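PDB 6GTQ: N-acetyltransferase from Escherichia coli, which probably transfers an acetyl group from acetyl-coenzyme A to an amino group of its substrate, as members of the GNAT acetyltransferase family do. Local coordinates for residues H37-R40 with Q41-K45; A118-V121 with V122-A125; L163-P166 with T167-E171. The protein carries 1 engineered substitution. All coordinates share one frame; numbering follows the deposited sequence.

Overall arrangement
All three contacts are local: in each, the second segment follows the first directly, so each lies within a short continuous run and closes no long loop, and they come in series along the chain without nesting or crossing. Interaction 1 makes up helix 38-43 and its exit toward strand 48-53. Interaction 2 is a stretch inside helix 110-129, its centre about 20 Å from that of interaction 1, with no touch between them. Interaction 3 turns strand 162-166 into helix 167-175, on the opposite side of the chain's centre from interaction 1. Interactions 2 and 3 do meet, with centres about 10 Å apart: the first turn of the C-terminal helix packs against Met119 and Trp123 of helix 110-129.

Interaction 1: residues H37-R40 with Q41-K45; sequences HLVR and QHRNK
Gln41 N donates to His37 O, His42 N to Leu38 O and Arg43 N to Val39 O, each at 3.0 Å, and this run of i to i+4 bonds identifies the stretch as alpha-helical, with His37 at the N-cap position. The next carbonyl in line, Arg40 O, accepts twice: from Asn44 N at 2.8 Å and from Asn44 ND2 at 2.9 Å. The two donors reach it from opposite faces of the carbonyl plane, and ND2 stands 42° out of that plane, away from a lone pair. Asn44 can make the second bond because its CG lies beside its own backbone N (chi1 -77°), which folds the amide back toward the preceding turn. Lys45 then takes a positive phi, and two bonds return into the last turn, so helix 38-43 ends in a Schellman motif before the chain enters strand 48-53 of the mixed sheet. On the sheet side, Leu38 packs on Ala49, Ile51, Tyr64 and Thr66, while His42 ND1 is hydrogen-bonded to Ala49 N.

Among the side chains, Val39 and Arg43 run side by side and point the same way. Val39 CG1 sits over one face of the Arg43 guanidinium, offset toward its rim and 3.5 Å from NE. His37 and Gln41 meet differently: the imidazole and the amide planes are turned 50° against each other, and a water joins them. The water lies 2.8 Å from His37 ND1 and accepts from Gln41 NE2 at 3.1 Å. Gln41 reaches the water with its chain extended beyond CG, passing His37 O on the way. Beyond these pairs, Arg40 NH1 forms a salt bridge to a bound phosphate ion, which was probably supplied by the crystallisation liquor.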
ATOM      1  N   HIS A  37      15.512  -9.658  -0.069  1.00 55.64           N
ATOM      2  CA  HIS A  37      15.667  -8.320   0.533  1.00 54.69           C
ATOM      3  C   HIS A  37      14.612  -7.888   1.549  1.00 55.12           C
ATOM      4  O   HIS A  37      14.958  -7.119   2.447  1.00 54.67           O
ATOM      5  CB  HIS A  37      15.780  -7.240  -0.567  1.00 56.39           C
ATOM      6  CG  HIS A  37      17.051  -7.327  -1.354  1.00 62.79           C
ATOM      7  ND1 HIS A  37      18.267  -6.940  -0.809  1.00 65.96           N
ATOM      8  CD2 HIS A  37      17.266  -7.804  -2.602  1.00 66.66           C
ATOM      9  CE1 HIS A  37      19.174  -7.183  -1.742  1.00 67.67           C
ATOM     10  NE2 HIS A  37      18.620  -7.702  -2.838  1.00 68.62           N
ATOM     11  N   LEU A  38      13.350  -8.336   1.407  1.00 49.40           N
ATOM     12  CA  LEU A  38      12.230  -7.945   2.275  1.00 47.48           C
ATOM     13  C   LEU A  38      12.486  -8.124   3.777  1.00 50.59           C
ATOM     14  O   LEU A  38      12.296  -7.167   4.534  1.00 50.57           O
ATOM     15  CB  LEU A  38      10.915  -8.653   1.866  1.00 47.18           C
ATOM     16  CG  LEU A  38       9.676  -8.318   2.713  1.00 49.79           C
ATOM     17  CD1 LEU A  38       8.475  -8.069   1.859  1.00 49.49           C
ATOM     18  CD2 LEU A  38       9.374  -9.413   3.705  1.00 52.33           C
ATOM     19  N   VAL A  39      12.860  -9.345   4.206  1.00 46.17           N
ATOM     20  CA  VAL A  39      13.096  -9.677   5.613  1.00 45.23           C
ATOM     21  C   VAL A  39      14.234  -8.818   6.214  1.00 51.51           C
ATOM     22  O   VAL A  39      14.051  -8.264   7.300  1.00 51.17           O
ATOM     23  CB  VAL A  39      13.291 -11.207   5.834  1.00 48.86           C
ATOM     24  CG1 VAL A  39      13.598 -11.528   7.288  1.00 48.47           C
ATOM     25  CG2 VAL A  39      12.064 -11.993   5.375  1.00 48.11           C
ATOM     26  N   ARG A  40      15.376  -8.668   5.506  1.00 50.02           N
ATOM     27  CA  ARG A  40      16.477  -7.875   6.056  1.00 51.12           C
ATOM     28  C   ARG A  40      16.155  -6.384   6.097  1.00 54.49           C
ATOM     29  O   ARG A  40      16.494  -5.744   7.083  1.00 54.59           O
ATOM     30  CB  ARG A  40      17.834  -8.170   5.387  1.00 54.65           C
ATOM     31  CG  ARG A  40      18.054  -7.618   3.986  1.00 69.40           C
ATOM     32  CD  ARG A  40      19.469  -7.882   3.506  1.00 79.91           C
ATOM     33  NE  ARG A  40      20.474  -7.460   4.484  1.00 88.35           N
ATOM     34  CZ  ARG A  40      21.686  -7.013   4.179  1.00103.50           C
ATOM     35  NH1 ARG A  40      22.527  -6.651   5.139  1.00 92.96           N
ATOM     36  NH2 ARG A  40      22.064  -6.912   2.911  1.00 91.86           N
ATOM     37  N   GLN A  41      15.436  -5.851   5.090  1.00 50.21           N
ATOM     38  CA  GLN A  41      15.044  -4.438   5.066  1.00 48.60           C
ATOM     39  C   GLN A  41      14.025  -4.086   6.144  1.00 49.86           C
ATOM     40  O   GLN A  41      14.098  -2.995   6.703  1.00 49.83           O
ATOM     41  CB  GLN A  41      14.585  -4.005   3.679  1.00 49.48           C
ATOM     42  CG  GLN A  41      15.786  -3.830   2.757  1.00 49.30           C
ATOM     43  CD  GLN A  41      15.475  -3.286   1.402  1.00 61.93           C
ATOM     44  OE1 GLN A  41      14.432  -2.664   1.154  1.00 59.47           O
ATOM     45  NE2 GLN A  41      16.402  -3.496   0.497  1.00 52.43           N
ATOM     46  N   HIS A  42      13.126  -5.024   6.482  1.00 44.87           N
ATOM     47  CA  HIS A  42      12.157  -4.849   7.559  1.00 43.68           C
ATOM     48  C   HIS A  42      12.913  -4.862   8.889  1.00 49.84           C
ATOM     49  O   HIS A  42      12.847  -3.893   9.644  1.00 49.07           O
ATOM     50  CB  HIS A  42      11.084  -5.949   7.515  1.00 43.65           C
ATOM     51  CG  HIS A  42      10.096  -5.896   8.646  1.00 46.18           C
ATOM     52  ND1 HIS A  42       8.892  -5.235   8.519  1.00 46.93           N
ATOM     53  CD2 HIS A  42      10.161  -6.450   9.879  1.00 48.01           C
ATOM     54  CE1 HIS A  42       8.270  -5.392   9.677  1.00 46.20           C
ATOM     55  NE2 HIS A  42       9.000  -6.107  10.530  1.00 47.39           N
ATOM     56  N   ARG A  43      13.682  -5.934   9.148  1.00 48.48           N
ATOM     57  CA  ARG A  43      14.461  -6.063  10.381  1.00 49.53           C
ATOM     58  C   ARG A  43      15.510  -4.964  10.573  1.00 55.03           C
ATOM     59  O   ARG A  43      15.813  -4.635  11.722  1.00 56.47           O
ATOM     60  CB  ARG A  43      15.093  -7.442  10.482  1.00 51.47           C
ATOM     61  CG  ARG A  43      14.097  -8.572  10.705  1.00 60.61           C
ATOM     62  CD  ARG A  43      14.781  -9.827  10.261  1.00 72.01           C
ATOM     63  NE  ARG A  43      14.144 -11.061  10.709  1.00 79.67           N
ATOM     64  CZ  ARG A  43      14.813 -12.193  10.904  1.00 90.02           C
ATOM     65  NH1 ARG A  43      16.130 -12.233  10.729  1.00 62.36           N
ATOM     66  NH2 ARG A  43      14.177 -13.285  11.302  1.00 83.58           N
ATOM     67  N   ASN A  44      16.050  -4.383   9.472  1.00 52.01           N
ATOM     68  CA  ASN A  44      17.035  -3.286   9.543  1.00 53.73           C
ATOM     69  C   ASN A  44      16.369  -1.919   9.548  1.00 57.59           C
ATOM     70  O   ASN A  44      17.053  -0.895   9.562  1.00 58.63           O
ATOM     71  CB  ASN A  44      18.128  -3.388   8.489  1.00 58.86           C
ATOM     72  CG  ASN A  44      19.166  -4.418   8.843  1.00 87.27           C
ATOM     73  OD1 ASN A  44      19.982  -4.224   9.749  1.00 89.21           O
ATOM     74  ND2 ASN A  44      19.152  -5.543   8.142  1.00 77.64           N
ATOM     75  N   LYS A  45      15.041  -1.907   9.602  1.00 52.55           N
ATOM     76  CA  LYS A  45      14.199  -0.721   9.681  1.00 50.78           C
ATOM     77  C   LYS A  45      14.106   0.175   8.474  1.00 54.34           C
ATOM     78  O   LYS A  45      13.750   1.302   8.608  1.00 53.03           O
ATOM     79  CB  LYS A  45      14.597   0.147  10.853  1.00 30.00           C
ATOM     80  CG  LYS A  45      14.409  -0.475  12.200  1.00 30.00           C
ATOM     81  CD  LYS A  45      13.110  -1.202  12.304  1.00 30.00           C
ATOM     82  CE  LYS A  45      12.664  -1.307  13.746  1.00 30.00           C
ATOM     83  NZ  LYS A  45      13.202  -2.484  14.449  1.00 30.00           N
TER
HETATM   84  O   HOH W   1      19.168  -4.925   0.926  1.00 64.31           O

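Interaction 2: residues A118-V121 with V122-A125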
ATOM      1  N   ALA A 118      -3.397  -1.641   4.454  1.00 43.90           N
ATOM      2  CA  ALA A 118      -2.395  -0.571   4.410  1.00 42.93           C
ATOM      3  C   ALA A 118      -3.008   0.759   4.830  1.00 47.95           C
ATOM      4  O   ALA A 118      -2.472   1.415   5.727  1.00 49.63           O
ATOM      5  CB  ALA A 118      -1.806  -0.460   3.010  1.00 43.48           C
ATOM      6  N   MET A 119      -4.167   1.118   4.237  1.00 42.40           N
ATOM      7  CA  MET A 119      -4.910   2.341   4.533  1.00 41.02           C
ATOM      8  C   MET A 119      -5.315   2.421   5.992  1.00 45.03           C
ATOM      9  O   MET A 119      -5.233   3.499   6.575  1.00 45.58           O
ATOM     10  CB  MET A 119      -6.147   2.442   3.642  1.00 44.04           C
ATOM     11  CG  MET A 119      -5.838   2.861   2.239  1.00 46.61           C
ATOM     12  SD  MET A 119      -7.378   2.919   1.346  1.00 51.66           S
ATOM     13  CE  MET A 119      -6.795   3.379  -0.229  1.00 47.87           C
ATOM     14  N   ASN A 120      -5.719   1.289   6.591  1.00 41.66           N
ATOM     15  CA  ASN A 120      -6.112   1.214   7.999  1.00 42.88           C
ATOM     16  C   ASN A 120      -4.905   1.429   8.940  1.00 47.81           C
ATOM     17  O   ASN A 120      -5.060   2.035   9.999  1.00 48.02           O
ATOM     18  CB  ASN A 120      -6.848  -0.107   8.300  1.00 43.97           C
ATOM     19  CG  ASN A 120      -7.400  -0.174   9.702  1.00 60.10           C
ATOM     20  OD1 ASN A 120      -8.383   0.487  10.039  1.00 55.82           O
ATOM     21  ND2 ASN A 120      -6.764  -0.956  10.560  1.00 52.20           N
ATOM     22  N   VAL A 121      -3.712   0.950   8.536  1.00 45.01           N
ATOM     23  CA  VAL A 121      -2.455   1.100   9.277  1.00 44.66           C
ATOM     24  C   VAL A 121      -2.067   2.580   9.252  1.00 48.67           C
ATOM     25  O   VAL A 121      -1.779   3.149  10.303  1.00 50.09           O
ATOM     26  CB  VAL A 121      -1.336   0.159   8.718  1.00 48.13           C
ATOM     27  CG1 VAL A 121       0.057   0.567   9.207  1.00 47.32           C
ATOM     28  CG2 VAL A 121      -1.623  -1.306   9.052  1.00 48.23           C
ATOM     29  N   VAL A 122      -2.097   3.194   8.053  1.00 44.73           N
ATOM     30  CA  VAL A 122      -1.809   4.612   7.782  1.00 44.49           C
ATOM     31  C   VAL A 122      -2.822   5.513   8.538  1.00 49.86           C
ATOM     32  O   VAL A 122      -2.437   6.558   9.069  1.00 50.02           O
ATOM     33  CB  VAL A 122      -1.786   4.874   6.235  1.00 47.42           C
ATOM     34  CG1 VAL A 122      -1.753   6.365   5.897  1.00 46.99           C
ATOM     35  CG2 VAL A 122      -0.614   4.153   5.563  1.00 46.32           C
ATOM     36  N   TRP A 123      -4.100   5.090   8.605  1.00 46.81           N
ATOM     37  CA  TRP A 123      -5.152   5.832   9.305  1.00 48.19           C
ATOM     38  C   TRP A 123      -4.894   5.888  10.806  1.00 49.48           C
ATOM     39  O   TRP A 123      -4.946   6.974  11.385  1.00 48.99           O
ATOM     40  CB  TRP A 123      -6.550   5.260   8.996  1.00 48.81           C
ATOM     41  CG  TRP A 123      -7.690   6.027   9.607  1.00 51.85           C
ATOM     42  CD1 TRP A 123      -7.839   7.385   9.655  1.00 55.10           C
ATOM     43  CD2 TRP A 123      -8.849   5.474  10.239  1.00 53.54           C
ATOM     44  NE1 TRP A 123      -9.006   7.710  10.307  1.00 56.33           N
ATOM     45  CE2 TRP A 123      -9.650   6.556  10.670  1.00 58.52           C
ATOM     46  CE3 TRP A 123      -9.285   4.162  10.494  1.00 56.25           C
ATOM     47  CZ2 TRP A 123     -10.877   6.371  11.319  1.00 59.93           C
ATOM     48  CZ3 TRP A 123     -10.493   3.978  11.159  1.00 60.12           C
ATOM     49  CH2 TRP A 123     -11.277   5.074  11.556  1.00 61.89           C
ATOM     50  N   SER A 124      -4.597   4.724  11.418  1.00 45.43           N
ATOM     51  CA  SER A 124      -4.245   4.561  12.836  1.00 45.59           C
ATOM     52  C   SER A 124      -3.042   5.422  13.189  1.00 47.14           C
ATOM     53  O   SER A 124      -3.025   6.038  14.254  1.00 47.61           O
ATOM     54  CB  SER A 124      -3.916   3.103  13.147  1.00 49.88           C
ATOM     55  OG  SER A 124      -5.071   2.285  13.214  1.00 66.06           O
ATOM     56  N   ALA A 125      -2.033   5.459  12.289  1.00 42.03           N
ATOM     57  CA  ALA A 125      -0.812   6.247  12.474  1.00 41.31           C
ATOM     58  C   ALA A 125      -1.064   7.753  12.364  1.00 44.46           C
ATOM     59  O   ALA A 125      -0.415   8.514  13.073  1.00 46.57           O
ATOM     60  CB  ALA A 125       0.283   5.778  11.518  1.00 40.71           C
TER
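Trp123 turns back at its root onto the preceding turn of helix 110-129: its CB lies 3.3 Å from Met119 O, the same carbonyl that accepts from Trp123 N at 2.8 Å, and also rests against CG2 of Ile170. With CG anti to the backbone N (chi1 -176°), the indole leaves the helix surface, and the next atom to touch this turn is CE3, on the six-membered ring. Asn120 OD1 approaches CE3 at 3.8 Å, at the ring edge and in its plane, so the oxygen faces the C-H rim; the amide itself is turned 58° from the indole. On the five-membered ring, NE1 packs against CB of Glu171.

A neighbouring side chain, Val122, covers the sheet-facing side. Val122 CG2, placed beside its backbone N, comes to 3.3 Å from Ala118 O, which already accepts a 3.0 Å bond from Val122 N; Val122 then packs on Val94, and Ala118 on Leu96. Asn120 O accepts from Ser124 N at 3.1 Å. Val122 thus faces strand 90-101, as the inner side of a crossover helix does, while Trp123 faces helix 167-175; the beta-alpha-beta unit is strand 90-101, helix 110-129 and strand 133-137, within the GNAT fold.

Interaction 3: residues L163-P166 with T167-E171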
ATOM      1  N   LEU A 163       0.585   7.849  -7.216  1.00 54.53           N
ATOM      2  CA  LEU A 163      -0.846   8.094  -7.062  1.00 53.38           C
ATOM      3  C   LEU A 163      -1.091   8.451  -5.602  1.00 55.41           C
ATOM      4  O   LEU A 163      -0.441   7.879  -4.713  1.00 54.10           O
ATOM      5  CB  LEU A 163      -1.685   6.876  -7.460  1.00 53.34           C
ATOM      6  CG  LEU A 163      -1.671   6.493  -8.923  1.00 59.28           C
ATOM      7  CD1 LEU A 163      -0.886   5.211  -9.126  1.00 59.14           C
ATOM      8  CD2 LEU A 163      -3.083   6.355  -9.456  1.00 61.59           C
ATOM      9  N   PHE A 164      -2.013   9.392  -5.351  1.00 50.61           N
ATOM     10  CA  PHE A 164      -2.285   9.867  -3.998  1.00 48.74           C
ATOM     11  C   PHE A 164      -3.703   9.598  -3.479  1.00 52.05           C
ATOM     12  O   PHE A 164      -4.679   9.790  -4.206  1.00 52.55           O
ATOM     13  CB  PHE A 164      -1.956  11.369  -3.894  1.00 50.54           C
ATOM     14  CG  PHE A 164      -2.237  11.989  -2.547  1.00 51.02           C
ATOM     15  CD1 PHE A 164      -1.450  11.684  -1.446  1.00 52.62           C
ATOM     16  CD2 PHE A 164      -3.295  12.876  -2.378  1.00 53.22           C
ATOM     17  CE1 PHE A 164      -1.702  12.269  -0.204  1.00 52.69           C
ATOM     18  CE2 PHE A 164      -3.565  13.434  -1.129  1.00 54.80           C
ATOM     19  CZ  PHE A 164      -2.763  13.132  -0.052  1.00 51.94           C
ATOM     20  N   PHE A 165      -3.796   9.213  -2.186  1.00 46.30           N
ATOM     21  CA  PHE A 165      -5.050   9.016  -1.470  1.00 45.34           C
ATOM     22  C   PHE A 165      -4.997   9.745  -0.106  1.00 48.33           C
ATOM     23  O   PHE A 165      -4.133   9.429   0.720  1.00 47.13           O
ATOM     24  CB  PHE A 165      -5.378   7.531  -1.306  1.00 46.53           C
ATOM     25  CG  PHE A 165      -6.852   7.234  -1.187  1.00 48.70           C
ATOM     26  CD1 PHE A 165      -7.691   7.334  -2.291  1.00 52.80           C
ATOM     27  CD2 PHE A 165      -7.399   6.823   0.023  1.00 49.81           C
ATOM     28  CE1 PHE A 165      -9.050   7.042  -2.181  1.00 54.87           C
ATOM     29  CE2 PHE A 165      -8.751   6.493   0.121  1.00 53.16           C
ATOM     30  CZ  PHE A 165      -9.569   6.612  -0.977  1.00 52.98           C
ATOM     31  N   PRO A 166      -5.875  10.748   0.138  1.00 44.89           N
ATOM     32  CA  PRO A 166      -5.817  11.475   1.420  1.00 44.53           C
ATOM     33  C   PRO A 166      -6.331  10.685   2.626  1.00 48.42           C
ATOM     34  O   PRO A 166      -7.121   9.762   2.465  1.00 47.36           O
ATOM     35  CB  PRO A 166      -6.640  12.750   1.161  1.00 47.14           C
ATOM     36  CG  PRO A 166      -7.064  12.688  -0.269  1.00 52.12           C
ATOM     37  CD  PRO A 166      -6.946  11.275  -0.725  1.00 47.37           C
ATOM     38  N   THR A 167      -5.885  11.062   3.845  1.00 46.92           N
ATOM     39  CA  THR A 167      -6.309  10.402   5.090  1.00 47.22           C
ATOM     40  C   THR A 167      -7.815  10.567   5.337  1.00 52.85           C
ATOM     41  O   THR A 167      -8.449   9.628   5.821  1.00 53.36           O
ATOM     42  CB  THR A 167      -5.452  10.845   6.281  1.00 53.69           C
ATOM     43  OG1 THR A 167      -4.089  10.601   5.956  1.00 54.77           O
ATOM     44  CG2 THR A 167      -5.790  10.088   7.564  1.00 50.36           C
ATOM     45  N   LYS A 168      -8.386  11.731   4.960  1.00 49.81           N
ATOM     46  CA  LYS A 168      -9.805  12.024   5.122  1.00 50.94           C
ATOM     47  C   LYS A 168     -10.693  11.044   4.350  1.00 53.97           C
ATOM     48  O   LYS A 168     -11.756  10.667   4.850  1.00 55.35           O
ATOM     49  CB  LYS A 168     -10.110  13.492   4.793  1.00 55.22           C
ATOM     50  CG  LYS A 168     -10.437  14.311   6.040  1.00 76.30           C
ATOM     51  CD  LYS A 168     -10.115  15.801   5.883  1.00 87.48           C
ATOM     52  CE  LYS A 168     -10.392  16.562   7.160  1.00 97.45           C
ATOM     53  NZ  LYS A 168      -9.790  17.922   7.148  1.00106.23           N
ATOM     54  N   SER A 169     -10.225  10.573   3.180  1.00 48.78           N
ATOM     55  CA  SER A 169     -10.916   9.564   2.365  1.00 48.08           C
ATOM     56  C   SER A 169     -10.814   8.192   3.026  1.00 50.32           C
ATOM     57  O   SER A 169     -11.744   7.404   2.926  1.00 51.26           O
ATOM     58  CB  SER A 169     -10.327   9.507   0.963  1.00 49.66           C
ATOM     59  OG  SER A 169     -10.528  10.729   0.280  1.00 55.72           O
ATOM     60  N   ILE A 170      -9.698   7.917   3.706  1.00 46.09           N
ATOM     61  CA  ILE A 170      -9.482   6.659   4.431  1.00 46.38           C
ATOM     62  C   ILE A 170     -10.435   6.605   5.635  1.00 52.94           C
ATOM     63  O   ILE A 170     -11.082   5.583   5.867  1.00 54.11           O
ATOM     64  CB  ILE A 170      -7.989   6.457   4.827  1.00 47.84           C
ATOM     65  CG1 ILE A 170      -7.076   6.413   3.571  1.00 46.33           C
ATOM     66  CG2 ILE A 170      -7.829   5.186   5.669  1.00 49.42           C
ATOM     67  CD1 ILE A 170      -5.520   6.469   3.846  1.00 47.86           C
ATOM     68  N   GLU A 171     -10.541   7.724   6.368  1.00 50.86           N
ATOM     69  CA  GLU A 171     -11.442   7.885   7.503  1.00 52.80           C
ATOM     70  C   GLU A 171     -12.890   7.605   7.041  1.00 58.84           C
ATOM     71  O   GLU A 171     -13.578   6.827   7.700  1.00 60.85           O
ATOM     72  CB  GLU A 171     -11.290   9.296   8.094  1.00 54.71           C
ATOM     73  CG  GLU A 171     -12.196   9.591   9.279  1.00 71.74           C
ATOM     74  CD  GLU A 171     -11.961  10.949   9.915  1.00103.91           C
ATOM     75  OE1 GLU A 171     -12.085  11.972   9.205  1.00 96.34           O
ATOM     76  OE2 GLU A 171     -11.651  10.986  11.129  1.00107.78           O
TER
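Phe165 and Pro166, the last strand residues, meet Ser169 and Ile170 of the first helical turn at a beta-to-alpha junction, where strand 162-166 passes without a loop into helix 167-175 and Pro166 holds the N-cap position. The axes of the short segments 163-166 and 167-171 approach to 5.7 Å and diverge by 58°, so the helix sets off obliquely from the strand end.

The polar part rests on one carbonyl. Pro166 O receives two weak hydrogen bonds, from Ser169 N at 3.3 Å, bent to 130° at the hydrogen, and from Ile170 N at 3.4 Å. Thr167 OG1 is engaged elsewhere, with Ile131 O, while Ser169 OG bonds to the backbone of a neighbouring subunit.

Apolar contact centres on the Phe165 ring, which meets the two helical residues in different ways. Ser169 CB lies over one face, 3.5 Å from CE2, whereas Ile170 CG1 reaches the edge in the ring plane, 3.6 Å from CD2. Met119 of helix 110-129 and Phe152 also pack on this ring, and apolar side chains of the neighbouring subunit touch both Phe165 and Pro166. Finally, the pyrrolidine borders the serine hydroxyl, Pro166 CD lying 3.8 Å from Ser169 OG.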